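Local coordinates for protein sgbp-b (Bacteroides uniformis, PDB 7K44) that probably binds xyloglucan at the bacterial cell surface, as a surface glycan-binding protein belonging to a xyloglucan utilization locus, at residues V62-A67 with V78-Y83; T66-I71 with E103-V108; G249-W254 with Y371-Y376; C289-E294 with T326-W331. All coordinates share one frame; numbering follows the deposited sequence. Where two conformers were deposited one is given.

Overall arrangement
The four contacts form two pairs on opposite sides of the chain's centre; contacts 1 and 3 have centres about 63 Å apart. Contacts 1 and 2 share Thr66 and Ala67 and meet on one sheet of the N-terminal domain, where strands 59-65 and 103-110 are neighbours. Contacts 3 and 4 meet in the xyloglucan-binding domain through strands 371-384 and 283-291. Contacts 1 and 3 are antiparallel strand pairings, each with an apolar face turned into the protein. Contacts 2 and 4 instead lay loops against strands; waters bridge the segments in contacts 1, 2 and 4. All four are partly buried; contact 4 carries an aromatic pair, whereas contact 2 has a single direct hydrogen bond, from a serine hydroxyl.

Contact 1: residues V62-A67 with V78-Y83; sequences VYFTTA and VEVTDY
Val62 divides its two methyls between Val80 and Tyr83. CG1 lies against Val80, 3.9 Å from its CB, and CG2 sits over the centre of the Tyr83 ring in a CH-pi contact, 4.0 Å from the centroid. This split follows from CG1 standing anti to the backbone N (chi1 178°), with CG2 on the side of that nitrogen. Phe64 occupies the same face of the sheet, and its CE1 touches Val80 CG2 at 3.7 Å. With an alanine here in place of Val62, the face of Tyr83 would probably lose its methyl cover and a gap would open beside Val80. Phe119, edge-to-face with Phe64, and Phe94, against Val80 and Tyr83, extend this apolar layer.

The backbones are tied antiparallel. Phe64 N donates to Val78 O at 2.8 Å, Val78 N returns a bond to Phe64 O at 3.1 Å, and Val80 N reaches Val62 O. On the other face Tyr63 CB packs on Glu79 CA at 3.8 Å. Outermost, a water accepts from Val62 N at 3.0 Å and lies 2.7 Å from Glu79 OE2, and it also sits beside Val80 O. The Glu79 carboxylate forms a salt bridge with Arg61. The chemistry is thus two-sided: Val62, Phe64, Val78 and Val80 make up the apolar face, while the Glu79 side carries Tyr63 as well as the salt bridge and water.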
# COMPACT_ATOMS: atom_id res chain seq x y z
N VAL A 62 -16.78 -32.60 -15.84
CA VAL A 62 -15.81 -31.52 -15.71
C VAL A 62 -15.31 -31.22 -17.11
O VAL A 62 -14.92 -32.14 -17.84
CB VAL A 62 -14.65 -31.93 -14.78
CG1 VAL A 62 -13.61 -30.81 -14.70
CG2 VAL A 62 -15.18 -32.27 -13.40
N TYR A 63 -15.34 -29.96 -17.51
CA TYR A 63 -14.93 -29.66 -18.88
C TYR A 63 -14.50 -28.21 -19.01
O TYR A 63 -14.93 -27.34 -18.24
CB TYR A 63 -16.04 -29.99 -19.89
CG TYR A 63 -17.33 -29.21 -19.72
CD1 TYR A 63 -18.31 -29.64 -18.83
CD2 TYR A 63 -17.57 -28.05 -20.45
CE1 TYR A 63 -19.50 -28.94 -18.67
CE2 TYR A 63 -18.75 -27.34 -20.29
CZ TYR A 63 -19.71 -27.78 -19.40
OH TYR A 63 -20.88 -27.08 -19.24
N PHE A 64 -13.63 -27.97 -19.99
CA PHE A 64 -13.30 -26.63 -20.45
C PHE A 64 -14.24 -26.25 -21.58
O PHE A 64 -14.61 -27.09 -22.41
CB PHE A 64 -11.86 -26.58 -20.96
CG PHE A 64 -10.82 -26.87 -19.91
CD1 PHE A 64 -10.44 -28.18 -19.63
CD2 PHE A 64 -10.20 -25.84 -19.22
CE1 PHE A 64 -9.46 -28.45 -18.66
CE2 PHE A 64 -9.22 -26.10 -18.26
CZ PHE A 64 -8.86 -27.42 -17.98
N THR A 65 -14.63 -24.98 -21.61
CA THR A 65 -15.56 -24.46 -22.61
C THR A 65 -15.03 -23.13 -23.14
O THR A 65 -14.38 -22.37 -22.42
CB THR A 65 -16.98 -24.30 -22.06
OG1 THR A 65 -17.87 -23.91 -23.12
CG2 THR A 65 -17.05 -23.25 -20.97
N THR A 66 -15.33 -22.85 -24.41
CA THR A 66 -15.03 -21.52 -24.93
C THR A 66 -15.99 -20.46 -24.39
O THR A 66 -15.66 -19.27 -24.43
CB THR A 66 -15.08 -21.53 -26.46
OG1 THR A 66 -16.27 -22.19 -26.88
CG2 THR A 66 -13.86 -22.24 -27.03
N ALA A 67 -17.15 -20.86 -23.88
CA ALA A 67 -18.10 -19.92 -23.32
C ALA A 67 -17.51 -19.20 -22.10
O ALA A 67 -16.75 -19.77 -21.32
CB ALA A 67 -19.38 -20.64 -22.90
N VAL A 78 -13.41 -29.19 -24.33
CA VAL A 78 -12.43 -30.20 -23.96
C VAL A 78 -12.90 -30.80 -22.64
O VAL A 78 -12.86 -30.12 -21.61
CB VAL A 78 -11.01 -29.64 -23.81
CG1 VAL A 78 -9.99 -30.77 -23.88
CG2 VAL A 78 -10.71 -28.59 -24.85
N GLU A 79 -13.32 -32.07 -22.66
CA GLU A 79 -13.80 -32.70 -21.45
C GLU A 79 -12.62 -33.27 -20.65
O GLU A 79 -11.61 -33.69 -21.20
CB GLU A 79 -14.78 -33.83 -21.76
CG GLU A 79 -15.40 -34.42 -20.50
CD GLU A 79 -16.55 -35.38 -20.76
OE1 GLU A 79 -16.71 -35.83 -21.91
OE2 GLU A 79 -17.27 -35.68 -19.78
N VAL A 80 -12.78 -33.25 -19.33
CA VAL A 80 -11.87 -33.93 -18.41
C VAL A 80 -12.58 -35.20 -17.96
O VAL A 80 -13.57 -35.15 -17.22
CB VAL A 80 -11.53 -33.02 -17.21
CG1 VAL A 80 -10.63 -33.76 -16.23
CG2 VAL A 80 -10.86 -31.74 -17.69
N THR A 81 -12.10 -36.36 -18.43
CA THR A 81 -12.75 -37.62 -18.06
C THR A 81 -12.12 -38.29 -16.85
O THR A 81 -12.78 -39.12 -16.21
CB THR A 81 -12.73 -38.59 -19.25
OG1 THR A 81 -11.45 -38.55 -19.89
CG2 THR A 81 -13.80 -38.19 -20.26
N ASP A 82 -10.88 -37.95 -16.52
CA ASP A 82 -10.13 -38.61 -15.45
C ASP A 82 -9.82 -37.54 -14.40
O ASP A 82 -8.97 -36.67 -14.64
CB ASP A 82 -8.86 -39.23 -16.02
CG ASP A 82 -8.05 -39.99 -14.97
OD1 ASP A 82 -8.51 -40.10 -13.81
OD2 ASP A 82 -6.96 -40.49 -15.32
N TYR A 83 -10.50 -37.62 -13.26
CA TYR A 83 -10.26 -36.68 -12.17
C TYR A 83 -10.58 -37.37 -10.85
O TYR A 83 -11.25 -38.40 -10.81
CB TYR A 83 -11.12 -35.42 -12.33
CG TYR A 83 -12.60 -35.73 -12.44
CD1 TYR A 83 -13.39 -35.88 -11.31
CD2 TYR A 83 -13.20 -35.87 -13.69
CE1 TYR A 83 -14.74 -36.17 -11.42
CE2 TYR A 83 -14.54 -36.17 -13.81
CZ TYR A 83 -15.30 -36.31 -12.67
OH TYR A 83 -16.64 -36.60 -12.78
O HOH W 1 -16.29 -35.22 -17.28

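Contact 2: residues T66-I71 with E103-V108; sequences TAVDDI and EGSLVV
Ser105 meets the flat peptide group of Ala67 at its edge: OG donates to Ala67 O at 2.7 Å, in the carbonyl plane and on a lone pair. The hydroxyl is grasped again by a water that donates to OG and accepts from Asp69 N at 3.1 Å, so it holds the loop at Ala67 directly and at Asp69 through water. A second water spans the carbonyls of Thr66 and Glu103, donating to Thr66 O at 2.8 Å and to Glu103 O.

Between these bridges the loop lies close on Gly104. Val68 CG1 rests 4.0 Å from Gly104 CA, and any side chain at that glycine would press on Thr66 CA. Farther along, Ile71 CD1 touches Val107 CG1 at 3.8 Å, the side chains running past each other in opposite senses. Ile71 gets there with CG1 lying between its backbone N and carbonyl carbon (chi1 58°), and also packs on Ser114 and Phe116.

Ser105 and Val107 point to the loop, whereas Leu106 and Val108 pack on Ile51 of strand 48-54 in the other sheet. The arrangement is consistent with an immunoglobulin-like beta-sandwich, with the loop that follows strand 59-65 folded over the outer face of strand 103-110.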
# COMPACT_ATOMS: atom_id res chain seq x y z
N THR A 66 -15.33 -22.85 -24.41
CA THR A 66 -15.03 -21.52 -24.93
C THR A 66 -15.99 -20.46 -24.39
O THR A 66 -15.66 -19.27 -24.43
CB THR A 66 -15.08 -21.53 -26.46
OG1 THR A 66 -16.27 -22.19 -26.88
CG2 THR A 66 -13.86 -22.24 -27.03
N ALA A 67 -17.15 -20.86 -23.88
CA ALA A 67 -18.10 -19.92 -23.32
C ALA A 67 -17.51 -19.20 -22.10
O ALA A 67 -16.75 -19.77 -21.32
CB ALA A 67 -19.38 -20.64 -22.90
N VAL A 68 -17.90 -17.94 -21.96
CA VAL A 68 -17.54 -17.11 -20.81
C VAL A 68 -18.81 -16.47 -20.26
O VAL A 68 -19.86 -16.44 -20.91
CB VAL A 68 -16.52 -16.02 -21.18
CG1 VAL A 68 -15.21 -16.65 -21.63
CG2 VAL A 68 -17.08 -15.12 -22.27
N ASP A 69 -18.71 -15.98 -19.02
CA ASP A 69 -19.74 -15.17 -18.39
C ASP A 69 -21.05 -15.92 -18.13
O ASP A 69 -21.59 -15.85 -17.02
CB ASP A 69 -19.99 -13.88 -19.18
N ASP A 70 -21.57 -16.61 -19.14
CA ASP A 70 -22.77 -17.42 -18.98
C ASP A 70 -22.55 -18.76 -19.66
O ASP A 70 -22.23 -18.80 -20.86
CB ASP A 70 -24.01 -16.73 -19.54
CG ASP A 70 -25.22 -17.66 -19.59
OD1 ASP A 70 -25.35 -18.42 -20.57
OD2 ASP A 70 -26.03 -17.63 -18.63
N ILE A 71 -22.74 -19.84 -18.92
CA ILE A 71 -22.45 -21.19 -19.39
C ILE A 71 -23.73 -21.98 -19.68
O ILE A 71 -23.69 -23.21 -19.75
CB ILE A 71 -21.50 -21.94 -18.44
CG1 ILE A 71 -22.11 -22.02 -17.04
CG2 ILE A 71 -20.14 -21.27 -18.42
CD1 ILE A 71 -21.81 -23.32 -16.34
N GLU A 103 -8.30 -19.95 -23.93
CA GLU A 103 -9.05 -19.23 -22.91
C GLU A 103 -10.53 -19.54 -23.04
O GLU A 103 -11.04 -19.84 -24.12
CB GLU A 103 -8.82 -17.72 -22.95
CG GLU A 103 -8.66 -17.09 -24.32
CD GLU A 103 -8.31 -15.61 -24.22
OE1 GLU A 103 -9.03 -14.87 -23.52
OE2 GLU A 103 -7.29 -15.19 -24.82
N GLY A 104 -11.21 -19.44 -21.90
CA GLY A 104 -12.63 -19.69 -21.79
C GLY A 104 -13.00 -19.88 -20.33
O GLY A 104 -12.67 -19.03 -19.49
N SER A 105 -13.67 -20.98 -20.02
CA SER A 105 -14.09 -21.26 -18.66
C SER A 105 -13.83 -22.72 -18.36
O SER A 105 -13.82 -23.58 -19.25
CB SER A 105 -15.57 -20.92 -18.40
OG SER A 105 -15.89 -19.59 -18.79
N LEU A 106 -13.59 -23.00 -17.08
CA LEU A 106 -13.54 -24.37 -16.57
C LEU A 106 -14.81 -24.62 -15.76
O LEU A 106 -15.15 -23.81 -14.89
CB LEU A 106 -12.30 -24.55 -15.69
CG LEU A 106 -12.09 -25.90 -15.01
CD1 LEU A 106 -12.18 -27.07 -16.00
CD2 LEU A 106 -10.75 -25.89 -14.31
N VAL A 107 -15.50 -25.72 -16.06
CA VAL A 107 -16.84 -25.97 -15.53
C VAL A 107 -16.86 -27.27 -14.74
O VAL A 107 -16.32 -28.29 -15.19
CB VAL A 107 -17.88 -26.03 -16.66
CG1 VAL A 107 -19.27 -26.08 -16.08
CG2 VAL A 107 -17.71 -24.85 -17.61
N VAL A 108 -17.52 -27.25 -13.59
CA VAL A 108 -17.89 -28.45 -12.84
C VAL A 108 -19.41 -28.54 -12.87
O VAL A 108 -20.10 -27.71 -12.26
CB VAL A 108 -17.37 -28.41 -11.40
CG1 VAL A 108 -17.83 -29.66 -10.65
CG2 VAL A 108 -15.86 -28.27 -11.37
O HOH W 2 -13.18 -18.21 -25.26
O HOH W 3 -16.23 -17.24 -17.57

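Contact 3: residues G249-W254 with Y371-Y376; sequences GELSAW and YNIEMY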
# COMPACT_ATOMS: atom_id res chain seq x y z
N GLY A 249 1.31 12.99 25.25
CA GLY A 249 0.90 13.46 26.56
C GLY A 249 -0.61 13.41 26.69
O GLY A 249 -1.31 12.82 25.87
N GLU A 250 -1.12 14.05 27.74
CA GLU A 250 -2.55 14.08 28.01
C GLU A 250 -3.12 15.38 27.45
O GLU A 250 -2.66 16.47 27.79
CB GLU A 250 -2.84 13.96 29.50
CG GLU A 250 -4.32 13.79 29.81
CD GLU A 250 -4.58 13.60 31.29
OE1 GLU A 250 -4.03 12.63 31.87
OE2 GLU A 250 -5.31 14.42 31.88
N LEU A 251 -4.13 15.25 26.59
CA LEU A 251 -4.74 16.36 25.88
C LEU A 251 -6.14 16.55 26.44
O LEU A 251 -7.02 15.71 26.21
CB LEU A 251 -4.78 16.08 24.38
CG LEU A 251 -5.49 17.09 23.47
CD1 LEU A 251 -5.03 18.53 23.75
CD2 LEU A 251 -5.25 16.72 22.00
N SER A 252 -6.35 17.64 27.16
CA SER A 252 -7.61 17.87 27.84
C SER A 252 -8.67 18.35 26.86
O SER A 252 -8.40 18.67 25.69
CB SER A 252 -7.43 18.93 28.93
OG SER A 252 -7.08 20.16 28.33
N ALA A 253 -9.91 18.41 27.34
CA ALA A 253 -10.97 19.05 26.60
C ALA A 253 -10.74 20.56 26.53
O ALA A 253 -10.03 21.14 27.37
CB ALA A 253 -12.32 18.77 27.26
N TRP A 254 -11.33 21.18 25.52
CA TRP A 254 -11.32 22.63 25.36
C TRP A 254 -9.90 23.19 25.37
O TRP A 254 -9.61 24.19 26.03
CB TRP A 254 -12.19 23.31 26.42
CG TRP A 254 -13.60 22.86 26.37
CD1 TRP A 254 -14.28 22.16 27.32
CD2 TRP A 254 -14.52 23.04 25.28
NE1 TRP A 254 -15.56 21.91 26.91
CE2 TRP A 254 -15.74 22.44 25.66
CE3 TRP A 254 -14.43 23.66 24.03
CZ2 TRP A 254 -16.85 22.45 24.83
CZ3 TRP A 254 -15.54 23.66 23.21
CH2 TRP A 254 -16.73 23.06 23.61
N TYR A 371 -7.64 12.88 26.49
CA TYR A 371 -7.15 11.81 25.65
C TYR A 371 -5.66 11.64 25.86
O TYR A 371 -4.92 12.63 25.93
CB TYR A 371 -7.33 12.14 24.18
CG TYR A 371 -8.74 12.13 23.67
CD1 TYR A 371 -9.41 10.92 23.46
CD2 TYR A 371 -9.40 13.30 23.35
CE1 TYR A 371 -10.70 10.89 22.98
CE2 TYR A 371 -10.70 13.28 22.87
CZ TYR A 371 -11.34 12.07 22.68
OH TYR A 371 -12.63 12.05 22.19
N ASN A 372 -5.21 10.39 25.93
CA ASN A 372 -3.78 10.11 25.87
C ASN A 372 -3.35 10.08 24.41
O ASN A 372 -3.93 9.35 23.60
CB ASN A 372 -3.48 8.77 26.55
CG ASN A 372 -2.03 8.36 26.40
OD1 ASN A 372 -1.12 9.18 26.56
ND2 ASN A 372 -1.80 7.09 26.10
N ILE A 373 -2.36 10.90 24.07
CA ILE A 373 -1.87 11.04 22.70
C ILE A 373 -0.45 10.50 22.63
O ILE A 373 0.37 10.77 23.52
CB ILE A 373 -1.89 12.53 22.30
CG1 ILE A 373 -3.30 13.10 22.39
CG2 ILE A 373 -1.29 12.72 20.90
CD1 ILE A 373 -4.33 12.41 21.49
N GLU A 374 -0.14 9.76 21.57
CA GLU A 374 1.23 9.32 21.34
C GLU A 374 1.40 9.06 19.85
O GLU A 374 0.86 8.08 19.33
CB GLU A 374 1.56 8.07 22.16
CG GLU A 374 2.99 7.57 21.96
CD GLU A 374 3.24 6.20 22.58
OE1 GLU A 374 2.36 5.70 23.31
OE2 GLU A 374 4.32 5.62 22.31
N MET A 375 2.15 9.93 19.17
CA MET A 375 2.28 9.88 17.72
C MET A 375 3.69 10.30 17.35
O MET A 375 4.33 11.06 18.07
CB MET A 375 1.27 10.83 17.05
CG MET A 375 -0.17 10.64 17.50
SD MET A 375 -1.18 12.02 16.99
CE MET A 375 -0.76 12.01 15.26
N TYR A 376 4.15 9.83 16.19
CA TYR A 376 5.50 10.06 15.71
C TYR A 376 5.46 10.45 14.24
O TYR A 376 4.62 9.95 13.47
CB TYR A 376 6.37 8.79 15.87
CG TYR A 376 6.35 8.23 17.27
CD1 TYR A 376 5.32 7.41 17.70
CD2 TYR A 376 7.35 8.57 18.16
CE1 TYR A 376 5.30 6.92 19.01
CE2 TYR A 376 7.34 8.08 19.46
CZ TYR A 376 6.31 7.27 19.87
OH TYR A 376 6.31 6.80 21.18
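Four backbone hydrogen bonds join Gly249 and Leu251 to Ile373 and Tyr371. Gly249 and Ile373 exchange a pair, with Ile373 N reaching Gly249 O at 2.8 Å and Gly249 N giving to Ile373 O at 3.0 Å. Leu251 and Tyr371 do the same: Leu251 N meets Tyr371 O at 2.8 Å, nearly straight at 171°, and Tyr371 N returns to Leu251 O. Between these pairs, Glu250 CA makes a CA-H...O contact with Tyr371 O at 3.5 Å.

Apolar contact comes from Leu251 and Ile373, which project from the same face. Ile373 CG1 lies beside its own backbone N (chi1 -59°), and from there it meets Leu251 CB at 3.9 Å. Trp258 touches both side chains, while Met362 packs on Ile373, so this face looks onto the second sheet. Tyr371 leans on Pro299 and Asn364.

Among side-chain polar bonds, Tyr376 OH donates to Glu374 OE2 at 2.6 Å, on the carboxylate's anti lone pair and in the plane of the ring.

At Gly249 the backbone angles would drive a CB into the carbonyl oxygen of the residue before, and the chain bends here. Strands 243-248 and 250-251 on either side of it both pair with the long strand 371-384. Beyond, the chain crosses to strand 255-264 of the facing sheet, an arrangement fitting a beta-sandwich, here that of the xyloglucan-binding domain.

Contact 4: residues C289-E294 with T326-W331; sequences CFVAVE and TEVGQW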
# COMPACT_ATOMS: atom_id res chain seq x y z
N CYS A 289 3.81 8.76 9.50
CA CYS A 289 3.21 8.99 10.81
C CYS A 289 2.87 7.67 11.48
O CYS A 289 2.33 6.76 10.85
CB CYS A 289 1.95 9.86 10.67
SG CYS A 289 1.15 10.27 12.24
N PHE A 290 3.22 7.56 12.76
CA PHE A 290 2.94 6.37 13.56
C PHE A 290 2.05 6.82 14.72
O PHE A 290 2.50 7.58 15.59
CB PHE A 290 4.24 5.76 14.07
CG PHE A 290 4.08 4.44 14.79
CD1 PHE A 290 3.54 4.40 16.08
CD2 PHE A 290 4.48 3.25 14.20
CE1 PHE A 290 3.40 3.18 16.76
CE2 PHE A 290 4.35 2.04 14.87
CZ PHE A 290 3.80 2.01 16.15
N VAL A 291 0.80 6.36 14.73
CA VAL A 291 -0.13 6.65 15.82
C VAL A 291 -0.09 5.46 16.76
O VAL A 291 -0.56 4.37 16.41
CB VAL A 291 -1.54 6.92 15.30
CG1 VAL A 291 -2.52 7.10 16.47
CG2 VAL A 291 -1.55 8.14 14.39
N ALA A 292 0.49 5.64 17.95
CA ALA A 292 0.63 4.52 18.87
C ALA A 292 -0.63 4.27 19.68
O ALA A 292 -0.85 3.15 20.13
CB ALA A 292 1.81 4.76 19.81
N VAL A 293 -1.44 5.30 19.89
CA VAL A 293 -2.62 5.20 20.74
C VAL A 293 -3.80 5.81 20.00
O VAL A 293 -3.74 6.98 19.60
CB VAL A 293 -2.41 5.89 22.10
CG1 VAL A 293 -3.69 5.87 22.91
CG2 VAL A 293 -1.28 5.21 22.88
N GLU A 294 -4.85 5.03 19.80
CA GLU A 294 -6.05 5.54 19.17
C GLU A 294 -6.69 6.61 20.04
O GLU A 294 -6.68 6.52 21.27
CB GLU A 294 -7.03 4.39 18.95
CG GLU A 294 -8.25 4.74 18.13
CD GLU A 294 -9.12 3.53 17.85
OE1 GLU A 294 -8.88 2.48 18.49
OE2 GLU A 294 -10.02 3.62 16.99
N THR A 326 -6.95 5.74 10.03
CA THR A 326 -5.81 5.69 10.93
C THR A 326 -5.47 4.23 11.21
O THR A 326 -6.34 3.45 11.59
CB THR A 326 -6.14 6.40 12.24
OG1 THR A 326 -6.65 7.71 11.96
CG2 THR A 326 -4.90 6.50 13.13
N GLU A 327 -4.21 3.87 11.01
CA GLU A 327 -3.73 2.51 11.23
C GLU A 327 -2.89 2.51 12.51
O GLU A 327 -1.67 2.69 12.46
CB GLU A 327 -2.92 2.01 10.04
CG GLU A 327 -3.69 2.02 8.75
CD GLU A 327 -4.87 1.07 8.77
OE1 GLU A 327 -4.73 -0.04 9.33
OE2 GLU A 327 -5.93 1.43 8.21
N VAL A 328 -3.55 2.27 13.64
CA VAL A 328 -2.88 2.33 14.93
C VAL A 328 -1.79 1.27 15.01
O VAL A 328 -1.98 0.11 14.63
CB VAL A 328 -3.92 2.21 16.07
CG1 VAL A 328 -3.24 2.22 17.43
CG2 VAL A 328 -4.93 3.35 15.96
N GLY A 329 -0.61 1.67 15.47
CA GLY A 329 0.46 0.73 15.67
C GLY A 329 1.30 0.41 14.46
O GLY A 329 2.09 -0.54 14.50
N GLN A 330 1.18 1.18 13.38
CA GLN A 330 1.94 0.93 12.16
C GLN A 330 2.28 2.27 11.52
O GLN A 330 1.44 3.17 11.53
CB GLN A 330 1.09 0.09 11.19
CG GLN A 330 1.32 0.32 9.70
CD GLN A 330 2.37 -0.62 9.11
OE1 GLN A 330 2.39 -1.81 9.43
NE2 GLN A 330 3.24 -0.09 8.27
N TRP A 331 3.46 2.37 10.92
CA TRP A 331 3.79 3.58 10.17
C TRP A 331 2.87 3.71 8.96
O TRP A 331 2.68 2.75 8.20
CB TRP A 331 5.24 3.51 9.70
CG TRP A 331 6.24 3.85 10.76
CD1 TRP A 331 7.00 2.99 11.48
CD2 TRP A 331 6.59 5.17 11.21
NE1 TRP A 331 7.81 3.68 12.35
CE2 TRP A 331 7.57 5.03 12.21
CE3 TRP A 331 6.17 6.47 10.87
CZ2 TRP A 331 8.17 6.13 12.87
CZ3 TRP A 331 6.74 7.56 11.53
CH2 TRP A 331 7.72 7.39 12.52
O HOH W 4 -0.27 4.91 12.57
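Val291 O accepts from Gly329 N at 2.9 Å, Gly329 being the third residue of the type II beta turn Glu327-Gln330 that sets the loop against the end of strand 283-291.

Phe290 and Trp331 carry the side-chain contact. Phe290 CB stands over the six-membered ring of Trp331, 3.7 Å from its centroid. With CG anti to the backbone N (chi1 -174°), the phenyl edge, led by CD2, points down on the five-membered ring. The centroids of Phe290 and that five-membered ring are 5.0 Å apart with the planes at 67°, a T-shaped stack. Cys289 N lies at the indole's edge. One face of the phenyl carries Gln330 N, and its CZ comes within 3.4 Å of Gly329 C. A leucine in place of Trp331 would probably leave Phe290 without the flat surface it meets edge-on, and the carbonyl of Phe239 without its indole N-H donor. At the other end, Val291 CG2 meets Thr326 CG2 at 3.9 Å, the two side chains nearly perpendicular, and Val328 CG2 touches Glu294 CB at 3.8 Å.

A water accepts from Val291 N at 2.8 Å and donates to Glu327 O and Gln330 O, so it satisfies three backbone groups at once. At Gly329 a CB would collide with the carbonyl oxygen of Val328.

Pro237 touches both aromatic side chains and Ile137 touches Trp331, whose side chain is about 8 Å from the bound calcium. Strand 283-291 runs between strands 331-337 and 371-384, antiparallel to both.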